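Local coordinates for Alpha/beta hydrolase fold protein (Chitinophaga pinensis, PDB 4PW0) that is of unknown specific function but is probably a serine hydrolase of the alpha/beta hydrolase fold, at residues A[124-136]-A[271-283]. Numbering follows the deposited sequence. Where two conformers were deposited one is given.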
ATOM      1  N   PRO A 124      21.793  -4.104  12.711  1.00 23.04           N
ATOM      2  CA  PRO A 124      20.549  -3.362  12.912  1.00 21.77           C
ATOM      3  C   PRO A 124      20.721  -1.893  13.217  1.00 22.05           C
ATOM      4  O   PRO A 124      19.917  -1.073  12.783  1.00 24.14           O
ATOM      5  CB  PRO A 124      19.883  -4.073  14.089  1.00 22.30           C
ATOM      6  CG  PRO A 124      21.003  -4.772  14.782  1.00 23.26           C
ATOM      7  CD  PRO A 124      21.923  -5.208  13.683  1.00 24.32           C
ATOM      8  N   ASP A 125      21.761  -1.525  13.985  1.00 23.89           N
ATOM      9  CA  ASP A 125      21.892  -0.171  14.428  1.00 24.75           C
ATOM     10  C   ASP A 125      22.395   0.801  13.355  1.00 23.82           C
ATOM     11  O   ASP A 125      22.347   2.027  13.561  1.00 25.86           O
ATOM     12  CB  ASP A 125      22.821  -0.137  15.646  1.00 28.72           C
ATOM     13  CG  ASP A 125      22.237  -0.858  16.860  1.00 34.52           C
ATOM     14  OD1 ASP A 125      21.013  -1.133  16.908  1.00 36.61           O
ATOM     15  OD2 ASP A 125      23.015  -1.127  17.802  1.00 40.55           O
HETATM   16  N   MSE A 126      22.843   0.275  12.203  1.00 22.89           N
HETATM   17  CA  MSE A 126      23.261   1.143  11.109  1.00 22.90           C
HETATM   18  C   MSE A 126      22.115   1.513  10.167  1.00 19.30           C
HETATM   19  O   MSE A 126      22.258   2.431   9.376  1.00 21.72           O
HETATM   20  CB  MSE A 126      24.329   0.432  10.271  1.00 24.65           C
HETATM   21  CG  MSE A 126      25.594   0.315  11.150  1.00 26.57           C
HETATM   22 SE   MSE A 126      27.067  -0.576  10.167  0.65 34.05          SE
HETATM   23  CE  MSE A 126      27.371   1.075   9.389  1.00 29.69           C
ATOM     24  N   ILE A 127      20.970   0.820  10.290  1.00 20.38           N
ATOM     25  CA  ILE A 127      19.822   1.029   9.392  1.00 18.80           C
ATOM     26  C   ILE A 127      18.675   1.680  10.174  1.00 18.75           C
ATOM     27  O   ILE A 127      18.355   1.252  11.298  1.00 20.92           O
ATOM     28  CB  ILE A 127      19.382  -0.317   8.787  1.00 20.14           C
ATOM     29  CG1 ILE A 127      20.461  -0.816   7.811  1.00 21.91           C
ATOM     30  CG2 ILE A 127      18.047  -0.172   8.050  1.00 20.52           C
ATOM     31  CD1 ILE A 127      20.245  -2.217   7.313  1.00 23.56           C
ATOM     32  N   ARG A 128      18.051   2.688   9.572  1.00 18.90           N
ATOM     33  CA  ARG A 128      16.870   3.291  10.115  1.00 19.24           C
ATOM     34  C   ARG A 128      15.598   2.630   9.531  1.00 18.74           C
ATOM     35  O   ARG A 128      14.929   1.865  10.239  1.00 20.53           O
ATOM     36  CB  ARG A 128      16.907   4.789   9.906  1.00 19.95           C
ATOM     37  CG  ARG A 128      15.752   5.475  10.600  1.00 21.64           C
ATOM     38  CD  ARG A 128      15.651   6.966  10.310  1.00 24.27           C
ATOM     39  NE  ARG A 128      15.352   7.242   8.913  1.00 21.79           N
ATOM     40  CZ  ARG A 128      14.678   8.297   8.466  1.00 24.40           C
ATOM     41  NH1 ARG A 128      14.226   9.237   9.306  1.00 34.56           N
ATOM     42  NH2 ARG A 128      14.426   8.406   7.156  1.00 28.27           N
ATOM     43  N   LYS A 129      15.294   2.919   8.257  1.00 18.86           N
ATOM     44  CA  LYS A 129      14.096   2.330   7.628  1.00 16.39           C
ATOM     45  C   LYS A 129      14.516   1.489   6.429  1.00 16.26           C
ATOM     46  O   LYS A 129      15.567   1.711   5.818  1.00 17.44           O
ATOM     47  CB  LYS A 129      13.158   3.440   7.149  1.00 16.95           C
ATOM     48  CG  LYS A 129      12.639   4.325   8.297  1.00 19.51           C
ATOM     49  CD  LYS A 129      11.627   5.357   7.818  1.00 19.92           C
ATOM     50  CE  LYS A 129      11.246   6.334   8.866  1.00 24.05           C
ATOM     51  NZ  LYS A 129      10.261   7.350   8.517  1.00 19.58           N
ATOM     52  N   ILE A 130      13.635   0.551   6.090  1.00 15.95           N
ATOM     53  CA  ILE A 130      13.907  -0.441   5.046  1.00 15.34           C
ATOM     54  C   ILE A 130      12.768  -0.453   4.025  1.00 14.87           C
ATOM     55  O   ILE A 130      11.595  -0.509   4.399  1.00 15.84           O
ATOM     56  CB  ILE A 130      14.000  -1.843   5.673  1.00 16.18           C
ATOM     57  CG1 ILE A 130      15.061  -1.872   6.779  1.00 17.64           C
ATOM     58  CG2 ILE A 130      14.217  -2.932   4.646  1.00 17.19           C
ATOM     59  CD1 ILE A 130      15.071  -3.179   7.548  1.00 19.44           C
ATOM     60  N   ILE A 131      13.137  -0.460   2.735  1.00 14.79           N
ATOM     61  CA  ILE A 131      12.179  -0.693   1.640  1.00 14.48           C
ATOM     62  C   ILE A 131      12.606  -1.968   0.914  1.00 14.29           C
ATOM     63  O   ILE A 131      13.774  -2.091   0.536  1.00 14.55           O
ATOM     64  CB  ILE A 131      12.151   0.479   0.657  1.00 14.68           C
ATOM     65  CG1 ILE A 131      11.823   1.778   1.387  1.00 16.02           C
ATOM     66  CG2 ILE A 131      11.157   0.199  -0.466  1.00 15.44           C
ATOM     67  CD1 ILE A 131      12.425   2.994   0.721  1.00 21.49           C
ATOM     68  N   ILE A 132      11.662  -2.894   0.728  1.00 14.12           N
ATOM     69  CA  ILE A 132      11.875  -4.157   0.039  1.00 13.55           C
ATOM     70  C   ILE A 132      10.929  -4.173  -1.153  1.00 13.77           C
ATOM     71  O   ILE A 132       9.717  -4.067  -0.965  1.00 14.90           O
ATOM     72  CB  ILE A 132      11.616  -5.378   0.934  1.00 14.57           C
ATOM     73  CG1 ILE A 132      12.556  -5.389   2.116  1.00 15.98           C
ATOM     74  CG2 ILE A 132      11.707  -6.667   0.114  1.00 15.67           C
ATOM     75  CD1 ILE A 132      12.221  -6.421   3.162  1.00 17.36           C
ATOM     76  N   VAL A 133      11.487  -4.339  -2.347  1.00 13.17           N
ATOM     77  CA  VAL A 133      10.688  -4.404  -3.583  1.00 13.14           C
ATOM     78  C   VAL A 133      10.950  -5.739  -4.254  1.00 12.69           C
ATOM     79  O   VAL A 133      12.110  -6.109  -4.449  1.00 13.65           O
ATOM     80  CB  VAL A 133      11.028  -3.276  -4.557  1.00 13.90           C
ATOM     81  CG1 VAL A 133      10.139  -3.331  -5.778  1.00 15.64           C
ATOM     82  CG2 VAL A 133      10.970  -1.926  -3.856  1.00 15.06           C
ATOM     83  N   GLY A 134       9.894  -6.460  -4.626  1.00 13.25           N
ATOM     84  CA  GLY A 134      10.086  -7.631  -5.462  1.00 14.09           C
ATOM     85  C   GLY A 134      10.980  -8.694  -4.857  1.00 13.56           C
ATOM     86  O   GLY A 134      11.874  -9.217  -5.558  1.00 14.04           O
ATOM     87  N   ALA A 135      10.777  -9.052  -3.599  1.00 13.70           N
ATOM     88  CA  ALA A 135      11.640 -10.030  -2.955  1.00 14.08           C
ATOM     89  C   ALA A 135      10.848 -11.009  -2.096  1.00 14.12           C
ATOM     90  O   ALA A 135       9.654 -11.232  -2.350  1.00 14.81           O
ATOM     91  CB  ALA A 135      12.773  -9.341  -2.208  1.00 15.13           C
ATOM     92  N   ALA A 136      11.536 -11.669  -1.152  1.00 14.76           N
ATOM     93  CA  ALA A 136      10.945 -12.813  -0.455  1.00 15.25           C
ATOM     94  C   ALA A 136      11.862 -13.118   0.719  1.00 16.21           C
ATOM     95  O   ALA A 136      13.049 -12.794   0.673  1.00 17.18           O
ATOM     96  CB  ALA A 136      10.835 -14.037  -1.371  1.00 16.43           C
ATOM     97  N   LEU A 271       3.767   6.230  -8.444  1.00 16.27           N
ATOM     98  CA  LEU A 271       3.069   5.704  -7.278  1.00 15.61           C
ATOM     99  C   LEU A 271       4.121   5.272  -6.220  1.00 14.95           C
ATOM    100  O   LEU A 271       4.011   5.579  -5.032  1.00 15.84           O
ATOM    101  CB  LEU A 271       2.214   4.525  -7.687  1.00 15.39           C
ATOM    102  CG  LEU A 271       1.501   3.731  -6.611  1.00 15.64           C
ATOM    103  CD1 LEU A 271       0.561   4.583  -5.792  1.00 18.18           C
ATOM    104  CD2 LEU A 271       0.765   2.533  -7.235  1.00 17.03           C
ATOM    105  N   PHE A 272       5.117   4.529  -6.696  1.00 14.38           N
ATOM    106  CA  PHE A 272       6.180   4.071  -5.785  1.00 14.81           C
ATOM    107  C   PHE A 272       6.875   5.236  -5.087  1.00 15.36           C
ATOM    108  O   PHE A 272       7.098   5.197  -3.884  1.00 15.40           O
ATOM    109  CB  PHE A 272       7.190   3.211  -6.543  1.00 14.90           C
ATOM    110  CG  PHE A 272       8.331   2.760  -5.688  1.00 14.20           C
ATOM    111  CD1 PHE A 272       8.168   1.723  -4.801  1.00 14.93           C
ATOM    112  CD2 PHE A 272       9.557   3.402  -5.735  1.00 15.31           C
ATOM    113  CE1 PHE A 272       9.203   1.306  -3.993  1.00 15.68           C
ATOM    114  CE2 PHE A 272      10.592   2.996  -4.905  1.00 15.42           C
ATOM    115  CZ  PHE A 272      10.432   1.951  -4.034  1.00 16.20           C
ATOM    116  N   VAL A 273       7.264   6.248  -5.870  1.00 15.52           N
ATOM    117  CA  VAL A 273       7.927   7.418  -5.263  1.00 16.36           C
ATOM    118  C   VAL A 273       7.028   8.084  -4.239  1.00 16.57           C
ATOM    119  O   VAL A 273       7.461   8.423  -3.135  1.00 17.51           O
ATOM    120  CB  VAL A 273       8.377   8.407  -6.339  1.00 16.53           C
ATOM    121  CG1 VAL A 273       8.798   9.722  -5.709  1.00 18.88           C
ATOM    122  CG2 VAL A 273       9.498   7.818  -7.169  1.00 18.83           C
ATOM    123  N   SER A 274       5.746   8.274  -4.586  1.00 16.37           N
ATOM    124  CA  SER A 274       4.824   8.922  -3.655  1.00 16.62           C
ATOM    125  C   SER A 274       4.712   8.181  -2.327  1.00 17.43           C
ATOM    126  O   SER A 274       4.797   8.756  -1.226  1.00 19.24           O
ATOM    127  CB  SER A 274       3.468   9.060  -4.282  1.00 17.62           C
ATOM    128  OG  SER A 274       2.560   9.645  -3.355  1.00 21.52           O
ATOM    129  N   GLN A 275       4.586   6.871  -2.448  1.00 15.10           N
ATOM    130  CA  GLN A 275       4.464   6.049  -1.237  1.00 15.22           C
ATOM    131  C   GLN A 275       5.736   6.015  -0.414  1.00 15.26           C
ATOM    132  O   GLN A 275       5.680   6.121   0.841  1.00 16.51           O
ATOM    133  CB  GLN A 275       4.041   4.638  -1.613  1.00 15.17           C
ATOM    134  CG  GLN A 275       2.656   4.571  -2.162  1.00 18.96           C
ATOM    135  CD  GLN A 275       2.177   3.151  -2.318  1.00 20.98           C
ATOM    136  OE1 GLN A 275       2.951   2.243  -2.495  1.00 21.28           O
ATOM    137  NE2 GLN A 275       0.828   3.000  -2.295  1.00 25.36           N
ATOM    138  N   THR A 276       6.870   5.844  -1.104  1.00 15.27           N
ATOM    139  CA  THR A 276       8.186   5.713  -0.473  0.60 16.61           C
ATOM    140  C   THR A 276       8.652   7.020   0.176  1.00 16.32           C
ATOM    141  O   THR A 276       9.237   7.015   1.273  1.00 17.18           O
ATOM    142  CB  THR A 276       9.244   5.222  -1.512  0.60 16.91           C
ATOM    143  OG1 THR A 276       8.829   3.964  -2.020  0.60 21.42           O
ATOM    144  CG2 THR A 276      10.595   5.034  -0.861  0.60 19.83           C
ATOM    145  N   GLU A 277       8.377   8.141  -0.497  1.00 16.63           N
ATOM    146  CA  GLU A 277       8.744   9.424   0.059  1.00 18.38           C
ATOM    147  C   GLU A 277       8.016   9.672   1.376  1.00 18.10           C
ATOM    148  O   GLU A 277       8.636  10.129   2.361  1.00 19.47           O
ATOM    149  CB  GLU A 277       8.448  10.510  -0.987  1.00 24.82           C
ATOM    150  CG  GLU A 277       8.627  11.915  -0.560  1.00 31.45           C
ATOM    151  CD  GLU A 277       8.338  12.763  -1.784  1.00 44.36           C
ATOM    152  OE1 GLU A 277       7.235  12.596  -2.386  1.00 51.34           O
ATOM    153  OE2 GLU A 277       9.234  13.517  -2.186  1.00 47.29           O
ATOM    154  N   TYR A 278       6.713   9.385   1.454  1.00 16.99           N
ATOM    155  CA  TYR A 278       6.027   9.495   2.694  1.00 18.31           C
ATOM    156  C   TYR A 278       6.612   8.587   3.776  1.00 17.62           C
ATOM    157  O   TYR A 278       6.831   8.978   4.944  1.00 18.39           O
ATOM    158  CB  TYR A 278       4.492   9.263   2.555  1.00 18.72           C
ATOM    159  CG  TYR A 278       3.794   9.421   3.867  1.00 18.95           C
ATOM    160  CD1 TYR A 278       3.394  10.696   4.317  1.00 20.85           C
ATOM    161  CD2 TYR A 278       3.631   8.360   4.729  1.00 19.10           C
ATOM    162  CE1 TYR A 278       2.837  10.825   5.560  1.00 21.09           C
ATOM    163  CE2 TYR A 278       3.106   8.512   6.004  1.00 19.96           C
ATOM    164  CZ  TYR A 278       2.702   9.773   6.398  1.00 22.03           C
ATOM    165  OH  TYR A 278       2.214   9.933   7.687  1.00 24.29           O
ATOM    166  N   PHE A 279       6.816   7.323   3.404  1.00 16.57           N
ATOM    167  CA  PHE A 279       7.361   6.372   4.330  1.00 16.54           C
ATOM    168  C   PHE A 279       8.676   6.884   4.944  1.00 17.61           C
ATOM    169  O   PHE A 279       8.829   6.874   6.148  1.00 18.58           O
ATOM    170  CB  PHE A 279       7.561   5.038   3.625  1.00 16.22           C
ATOM    171  CG  PHE A 279       8.308   4.007   4.436  1.00 16.20           C
ATOM    172  CD1 PHE A 279       7.711   3.391   5.530  1.00 16.40           C
ATOM    173  CD2 PHE A 279       9.592   3.642   4.101  1.00 15.92           C
ATOM    174  CE1 PHE A 279       8.393   2.425   6.266  1.00 16.83           C
ATOM    175  CE2 PHE A 279      10.285   2.680   4.822  1.00 16.45           C
ATOM    176  CZ  PHE A 279       9.677   2.085   5.897  1.00 16.77           C
ATOM    177  N   LEU A 280       9.594   7.313   4.103  1.00 16.89           N
ATOM    178  CA  LEU A 280      10.902   7.762   4.610  1.00 17.86           C
ATOM    179  C   LEU A 280      10.821   9.064   5.394  1.00 18.93           C
ATOM    180  O   LEU A 280      11.494   9.174   6.433  1.00 20.83           O
ATOM    181  CB  LEU A 280      11.881   7.903   3.475  1.00 17.77           C
ATOM    182  CG  LEU A 280      12.258   6.604   2.772  1.00 18.01           C
ATOM    183  CD1 LEU A 280      13.170   6.918   1.614  1.00 20.40           C
ATOM    184  CD2 LEU A 280      12.906   5.593   3.723  1.00 19.05           C
ATOM    185  N   ASP A 281       9.992   9.995   4.936  1.00 18.41           N
ATOM    186  CA  ASP A 281       9.988  11.302   5.587  0.60 18.91           C
ATOM    187  C   ASP A 281       9.131  11.344   6.823  1.00 20.43           C
ATOM    188  O   ASP A 281       9.439  12.120   7.742  1.00 24.45           O
ATOM    189  CB  ASP A 281       9.618  12.386   4.585  0.60 23.50           C
ATOM    190  CG  ASP A 281      10.683  12.569   3.535  0.60 30.32           C
ATOM    191  OD1 ASP A 281      11.841  12.177   3.801  0.60 32.55           O
ATOM    192  OD2 ASP A 281      10.373  13.087   2.443  0.60 34.45           O
ATOM    193  N   SER A 282       8.095  10.490   6.895  1.00 19.20           N
ATOM    194  CA  SER A 282       7.078  10.679   7.898  1.00 20.57           C
ATOM    195  C   SER A 282       6.630   9.493   8.725  1.00 22.04           C
ATOM    196  O   SER A 282       6.121   9.695   9.829  1.00 24.07           O
ATOM    197  CB  SER A 282       5.865  11.304   7.214  1.00 22.39           C
ATOM    198  OG  SER A 282       6.125  12.592   6.689  1.00 25.90           O
ATOM    199  N   TYR A 283       6.733   8.264   8.219  1.00 20.00           N
ATOM    200  CA  TYR A 283       6.170   7.154   8.959  1.00 19.93           C
ATOM    201  C   TYR A 283       6.950   6.854  10.244  1.00 23.46           C
ATOM    202  O   TYR A 283       8.204   6.756  10.179  1.00 25.66           O
ATOM    203  CB  TYR A 283       6.096   5.897   8.072  1.00 18.24           C
ATOM    204  CG  TYR A 283       5.550   4.729   8.828  1.00 17.75           C
ATOM    205  CD1 TYR A 283       4.202   4.642   9.146  1.00 18.75           C
ATOM    206  CD2 TYR A 283       6.392   3.696   9.268  1.00 18.73           C
ATOM    207  CE1 TYR A 283       3.735   3.598   9.903  1.00 18.57           C
ATOM    208  CE2 TYR A 283       5.920   2.641  10.019  1.00 19.12           C
ATOM    209  CZ  TYR A 283       4.590   2.593  10.353  1.00 18.74           C
ATOM    210  OH  TYR A 283       4.069   1.584  11.135  1.00 19.88           O
ATOM    211  OXT TYR A 283       6.366   6.685  11.344  1.00 23.02           O
TER
HETATM  212  O   HOH W   1      12.657  11.341   8.165  1.00 37.85           O
HETATM  213  O   HOH W   2      13.809  11.470   6.213  1.00 50.59           O
HETATM  214  O   HOH W   3      10.594   9.842   9.898  1.00 35.75           O
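R128 NH2 makes a weak, bent bond of 3.1 Å to L280 O in this alpha/beta hydrolase fold, where the C-terminal helix packs on an inner strand of the sheet; segments 129-133 and 271-282 run nearly antiparallel, at 163°. The salt bridge of R128 goes to D105, and water 1 joins its NH1 to the same L280 carbonyl. K129, extended beyond CG, brings NZ among the carbonyls of F279, L280 and Y283: NZ bonds in the carbonyl plane to F279 O (2.8 Å) and to a lone pair of Y283 O (2.7 Å), and from above the plane to L280 O (3.0 Å). The CD of K129 lies over one face of the F279 ring. A leucine here would probably strip F279 O, L280 O and Y283 O of their common donor and the terminal carboxylate of the lysine's charge. I131 then sends its branches apart: CG1 packs against F279 CE2, and CD1 meets L280 CD2 at 4.0 Å. Its CG2, anti to the backbone N, approaches the F272 ring at the edge. V133 closes the apolar row, its CG2 lying 3.7 Å from F272 CE1.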